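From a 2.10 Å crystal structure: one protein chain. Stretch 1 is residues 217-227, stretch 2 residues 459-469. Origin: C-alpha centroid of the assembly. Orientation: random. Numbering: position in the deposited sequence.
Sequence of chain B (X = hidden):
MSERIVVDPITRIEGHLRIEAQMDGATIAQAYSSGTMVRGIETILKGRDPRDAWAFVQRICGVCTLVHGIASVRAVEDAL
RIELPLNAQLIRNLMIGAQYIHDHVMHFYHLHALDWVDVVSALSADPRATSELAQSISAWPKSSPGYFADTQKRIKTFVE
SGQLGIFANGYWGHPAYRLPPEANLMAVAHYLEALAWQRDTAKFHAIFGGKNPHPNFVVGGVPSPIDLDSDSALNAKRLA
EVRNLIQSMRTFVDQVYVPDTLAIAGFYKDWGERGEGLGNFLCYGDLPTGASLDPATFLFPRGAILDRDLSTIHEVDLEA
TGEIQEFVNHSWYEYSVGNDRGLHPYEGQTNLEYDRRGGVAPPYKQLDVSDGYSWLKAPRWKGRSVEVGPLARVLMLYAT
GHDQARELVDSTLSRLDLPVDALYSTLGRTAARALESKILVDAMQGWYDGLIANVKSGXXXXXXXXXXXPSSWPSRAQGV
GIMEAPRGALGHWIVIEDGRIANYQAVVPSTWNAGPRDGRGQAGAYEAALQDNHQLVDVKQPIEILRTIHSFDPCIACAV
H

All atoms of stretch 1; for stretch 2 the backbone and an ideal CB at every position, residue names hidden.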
# COMPACT_ATOMS: atom_id res chain seq x y z
N PHE B 217 -3.82 -15.09 -4.85
CA PHE B 217 -5.16 -15.07 -5.42
C PHE B 217 -5.19 -16.06 -6.55
O PHE B 217 -4.16 -16.53 -6.95
CB PHE B 217 -5.53 -13.68 -5.95
CG PHE B 217 -5.60 -12.67 -4.88
CD1 PHE B 217 -6.77 -12.51 -4.15
CD2 PHE B 217 -4.42 -12.00 -4.47
CE1 PHE B 217 -6.76 -11.68 -3.02
CE2 PHE B 217 -4.41 -11.12 -3.42
CZ PHE B 217 -5.58 -10.95 -2.67
N VAL B 218 -6.36 -16.50 -6.99
CA VAL B 218 -6.41 -17.19 -8.27
C VAL B 218 -7.59 -16.72 -9.10
O VAL B 218 -8.68 -16.41 -8.55
CB VAL B 218 -6.57 -18.73 -8.20
CG1 VAL B 218 -5.32 -19.34 -7.95
CG2 VAL B 218 -7.58 -19.13 -7.14
N VAL B 219 -7.42 -16.80 -10.42
CA VAL B 219 -8.51 -16.48 -11.29
C VAL B 219 -9.56 -17.59 -11.17
O VAL B 219 -9.24 -18.76 -11.43
CB VAL B 219 -8.04 -16.49 -12.76
CG1 VAL B 219 -9.33 -16.45 -13.70
CG2 VAL B 219 -7.12 -15.30 -12.98
N GLY B 220 -10.81 -17.24 -10.89
CA GLY B 220 -11.82 -18.27 -10.77
C GLY B 220 -12.19 -18.65 -9.34
O GLY B 220 -13.08 -19.46 -9.13
N GLY B 221 -11.51 -18.10 -8.33
CA GLY B 221 -11.91 -18.41 -6.93
C GLY B 221 -10.88 -17.96 -5.93
O GLY B 221 -10.28 -16.90 -6.15
N VAL B 222 -10.66 -18.73 -4.85
CA VAL B 222 -9.55 -18.48 -3.91
C VAL B 222 -8.72 -19.75 -3.84
O VAL B 222 -9.24 -20.85 -4.12
CB VAL B 222 -10.05 -18.05 -2.51
CG1 VAL B 222 -10.82 -16.69 -2.62
CG2 VAL B 222 -11.01 -19.19 -1.87
N PRO B 223 -7.40 -19.60 -3.59
CA PRO B 223 -6.57 -20.82 -3.62
C PRO B 223 -6.78 -21.67 -2.35
O PRO B 223 -6.45 -22.84 -2.35
CB PRO B 223 -5.10 -20.29 -3.67
CG PRO B 223 -5.16 -18.82 -3.46
CD PRO B 223 -6.61 -18.35 -3.40
N SER B 224 -7.30 -21.09 -1.27
CA SER B 224 -7.40 -21.84 0.00
C SER B 224 -8.64 -22.74 0.04
O SER B 224 -9.75 -22.25 0.12
CB SER B 224 -7.60 -20.81 1.10
OG SER B 224 -8.72 -19.97 0.79
N PRO B 225 -8.47 -24.07 0.04
CA PRO B 225 -9.68 -24.89 0.03
C PRO B 225 -10.25 -25.06 1.43
O PRO B 225 -9.59 -24.70 2.43
CB PRO B 225 -9.18 -26.27 -0.53
CG PRO B 225 -7.69 -26.27 -0.18
CD PRO B 225 -7.22 -24.84 -0.06
N ILE B 226 -11.48 -25.57 1.50
CA ILE B 226 -12.18 -25.76 2.77
C ILE B 226 -12.40 -27.26 2.89
O ILE B 226 -12.91 -27.92 1.94
CB ILE B 226 -13.56 -25.05 2.75
CG1 ILE B 226 -13.38 -23.50 2.66
CG2 ILE B 226 -14.35 -25.46 3.95
CD1 ILE B 226 -14.68 -22.74 2.24
N ASP B 227 -11.92 -27.85 3.98
CA ASP B 227 -12.25 -29.27 4.25
C ASP B 227 -12.13 -29.42 5.75
O ASP B 227 -11.03 -29.39 6.33
CB ASP B 227 -11.22 -30.19 3.57
CG ASP B 227 -11.59 -31.73 3.74
OD1 ASP B 227 -12.24 -32.13 4.74
OD2 ASP B 227 -11.14 -32.54 2.94
N UNK B 459 -21.80 -26.79 0.97
CA UNK B 459 -21.07 -26.21 -0.17
C UNK B 459 -19.65 -25.83 0.29
O UNK B 459 -19.44 -24.81 1.01
CB UNK B 459 -21.81 -24.99 -0.73
N UNK B 460 -18.66 -26.66 -0.05
CA UNK B 460 -17.29 -26.34 0.34
C UNK B 460 -16.47 -25.97 -0.90
O UNK B 460 -15.25 -25.99 -0.87
CB UNK B 460 -16.65 -27.52 1.08
N UNK B 461 -17.15 -25.68 -2.01
CA UNK B 461 -16.43 -25.31 -3.19
C UNK B 461 -15.74 -23.90 -3.05
O UNK B 461 -16.36 -22.96 -2.54
CB UNK B 461 -17.39 -25.33 -4.38
N UNK B 462 -14.52 -23.75 -3.59
CA UNK B 462 -13.80 -22.47 -3.50
C UNK B 462 -13.20 -22.06 -4.85
O UNK B 462 -12.64 -20.96 -4.99
CB UNK B 462 -12.69 -22.56 -2.45
N UNK B 463 -13.37 -22.89 -5.89
CA UNK B 463 -12.70 -22.60 -7.16
C UNK B 463 -13.46 -23.14 -8.34
O UNK B 463 -13.79 -24.35 -8.38
CB UNK B 463 -11.28 -23.18 -7.16
N UNK B 464 -13.75 -22.28 -9.30
CA UNK B 464 -14.46 -22.66 -10.50
C UNK B 464 -13.33 -22.99 -11.51
O UNK B 464 -12.60 -22.08 -11.96
CB UNK B 464 -15.41 -21.56 -10.99
N UNK B 465 -13.09 -24.28 -11.77
CA UNK B 465 -12.02 -24.69 -12.67
C UNK B 465 -12.37 -24.64 -14.17
O UNK B 465 -11.52 -24.92 -15.03
CB UNK B 465 -11.59 -26.11 -12.31
N UNK B 466 -13.62 -24.35 -14.49
CA UNK B 466 -14.10 -24.73 -15.83
C UNK B 466 -13.31 -24.00 -16.98
O UNK B 466 -12.98 -24.60 -18.02
CB UNK B 466 -15.59 -24.41 -15.94
N UNK B 467 -12.90 -22.75 -16.75
CA UNK B 467 -12.16 -22.00 -17.78
C UNK B 467 -10.68 -21.77 -17.37
O UNK B 467 -10.03 -20.83 -17.83
CB UNK B 467 -12.85 -20.66 -18.03
N UNK B 468 -10.16 -22.65 -16.53
CA UNK B 468 -8.75 -22.54 -16.08
C UNK B 468 -7.74 -22.70 -17.22
O UNK B 468 -6.74 -22.01 -17.25
CB UNK B 468 -8.46 -23.59 -15.01
N UNK B 469 -7.99 -23.61 -18.18
CA UNK B 469 -7.05 -23.85 -19.26
C UNK B 469 -7.23 -22.83 -20.40
O UNK B 469 -8.37 -22.62 -20.86
CB UNK B 469 -7.22 -25.27 -19.79

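Position 459 has no atom of stretch 1 within 5.5 Å of its ideal CB, so the visible contact sets no preference and many side chains would suit. The residue is D459, whose OD1 accepts a hydrogen bond from the backbone N of 461.

At position 460 the CA-to-CB bond points toward stretch 1, and the ideal CB lies 3.9 Å from I226 O. A carbonyl beside an aliphatic side chain would suit a small or medium residue, with a polar group an advantage but no necessity. T460 combines both characters: its CG2 lies 4.1 Å from I226 CG2, while a water links T460 OG1, 3.0 Å away, to I226 O, 2.9 Å away. A second water joins T460 O to I226 N, at 2.6 and 2.9 Å.

Position 461 points away from stretch 1, and a long polar chain is as acceptable as a short one. K461 turns to its own stretch, where NZ donates to the backbone O of 463 at 2.8 Å and forms a salt bridge with the side chain of 465.

Position 462 is the most confined. Its CB points toward stretch 1, with V222 CG2 at 3.8 Å, S224 O at 3.9 Å and P225 CA at 4.5 Å, and its backbone O accepts from V222 N at 3.0 Å. A compact side chain fits best; valine, threonine or serine would all be plausible. T462 has the largest area covered by stretch 1. Its CG2 packs 3.6 Å from I226 CD1, and its OG1 donates to a water at 2.6 Å that in turn donates to V222 O at 2.7 Å. OG1 also accepts, at 2.7 Å, from the water that binds I226 N.

At position 463 the backbone bridges to G221, with the CA atoms 4.3 Å apart. CB points sideways, but G220, having no side chain, leaves space on that side, so a large apolar or aromatic residue could reach back. F463 does so: CD2 lies 3.9 Å from V218 CG2, and V219 O meets the ring edge, 3.2 Å from CE2.

Position 464 donates its backbone N to G220 O at 2.9 Å and 173°, a bond available to any residue but proline. CB is sideways, 3.6 Å from the same G220 O, and many side chains would fit. The residue is N464, whose side chain leads away; its backbone O shares a water with V219 O.

Positions 465, 466 and 467 have no stretch 1 atom near their ideal CB, so stretch 1 sets no preference there. E465 supplies OE1, 3.1 Å from K461 NZ, and begins a type I turn that continues through T466 and L467.

Position 468 closes that turn; no atom of stretch 1 lies within 5.5 Å of its ideal CB, so only a long side chain could return. W468 does, bringing CZ3 to 4.4 Å from V219 CB, with V219 O at the ring edge. Position 469 is out of reach; it is E469.

Stretch 2 (459-469) DTKTFNETLWE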
# COMPACT_ATOMS: atom_id res chain seq x y z
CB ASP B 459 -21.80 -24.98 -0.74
CG ASP B 459 -21.04 -24.33 -1.93
OD1 ASP B 459 -20.10 -24.99 -2.47
OD2 ASP B 459 -21.35 -23.14 -2.30
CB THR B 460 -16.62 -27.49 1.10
OG1 THR B 460 -16.63 -28.67 0.29
CG2 THR B 460 -17.33 -27.82 2.38
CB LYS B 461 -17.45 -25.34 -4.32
CG LYS B 461 -16.88 -25.11 -5.70
CD LYS B 461 -17.03 -26.38 -6.49
CE LYS B 461 -16.48 -26.20 -7.90
NZ LYS B 461 -15.11 -26.80 -7.97
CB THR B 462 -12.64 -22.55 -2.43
OG1 THR B 462 -11.93 -23.79 -2.61
CG2 THR B 462 -13.16 -22.48 -0.98
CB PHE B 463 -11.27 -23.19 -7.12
CG PHE B 463 -10.50 -23.03 -8.40
CD1 PHE B 463 -10.27 -24.14 -9.23
CD2 PHE B 463 -9.98 -21.81 -8.77
CE1 PHE B 463 -9.47 -23.99 -10.43
CE2 PHE B 463 -9.26 -21.63 -10.01
CZ PHE B 463 -9.01 -22.74 -10.82
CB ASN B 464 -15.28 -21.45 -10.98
CG ASN B 464 -16.02 -21.69 -12.31
OD1 ASN B 464 -16.84 -20.85 -12.78
ND2 ASN B 464 -15.65 -22.72 -12.96
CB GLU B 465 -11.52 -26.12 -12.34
CG GLU B 465 -12.53 -27.33 -12.67
CD GLU B 465 -13.86 -27.45 -11.75
OE1 GLU B 465 -14.24 -26.56 -10.90
OE2 GLU B 465 -14.57 -28.49 -11.91
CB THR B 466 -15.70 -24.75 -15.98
OG1 THR B 466 -16.12 -23.78 -16.92
CG2 THR B 466 -16.51 -24.62 -14.68
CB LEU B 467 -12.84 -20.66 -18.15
CG LEU B 467 -14.24 -20.80 -18.80
CD1 LEU B 467 -14.90 -19.49 -19.10
CD2 LEU B 467 -14.30 -21.73 -20.04
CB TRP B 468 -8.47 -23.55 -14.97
CG TRP B 468 -7.05 -23.52 -14.50
CD1 TRP B 468 -6.06 -24.46 -14.72
CD2 TRP B 468 -6.42 -22.43 -13.75
NE1 TRP B 468 -4.87 -24.00 -14.14
CE2 TRP B 468 -5.09 -22.78 -13.53
CE3 TRP B 468 -6.89 -21.18 -13.26
CZ2 TRP B 468 -4.18 -21.93 -12.85
CZ3 TRP B 468 -5.98 -20.33 -12.55
CH2 TRP B 468 -4.66 -20.72 -12.37
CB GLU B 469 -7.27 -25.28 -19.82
CG GLU B 469 -7.02 -26.44 -18.83
CD GLU B 469 -5.55 -26.48 -18.34
OE1 GLU B 469 -4.65 -26.04 -19.13
OE2 GLU B 469 -5.31 -26.97 -17.18
O HOH W 1 -10.41 -20.55 -13.27
O HOH W 2 -9.51 -23.43 -3.43
O HOH W 3 -12.63 -25.99 -1.18
O HOH W 4 -14.70 -30.20 1.93
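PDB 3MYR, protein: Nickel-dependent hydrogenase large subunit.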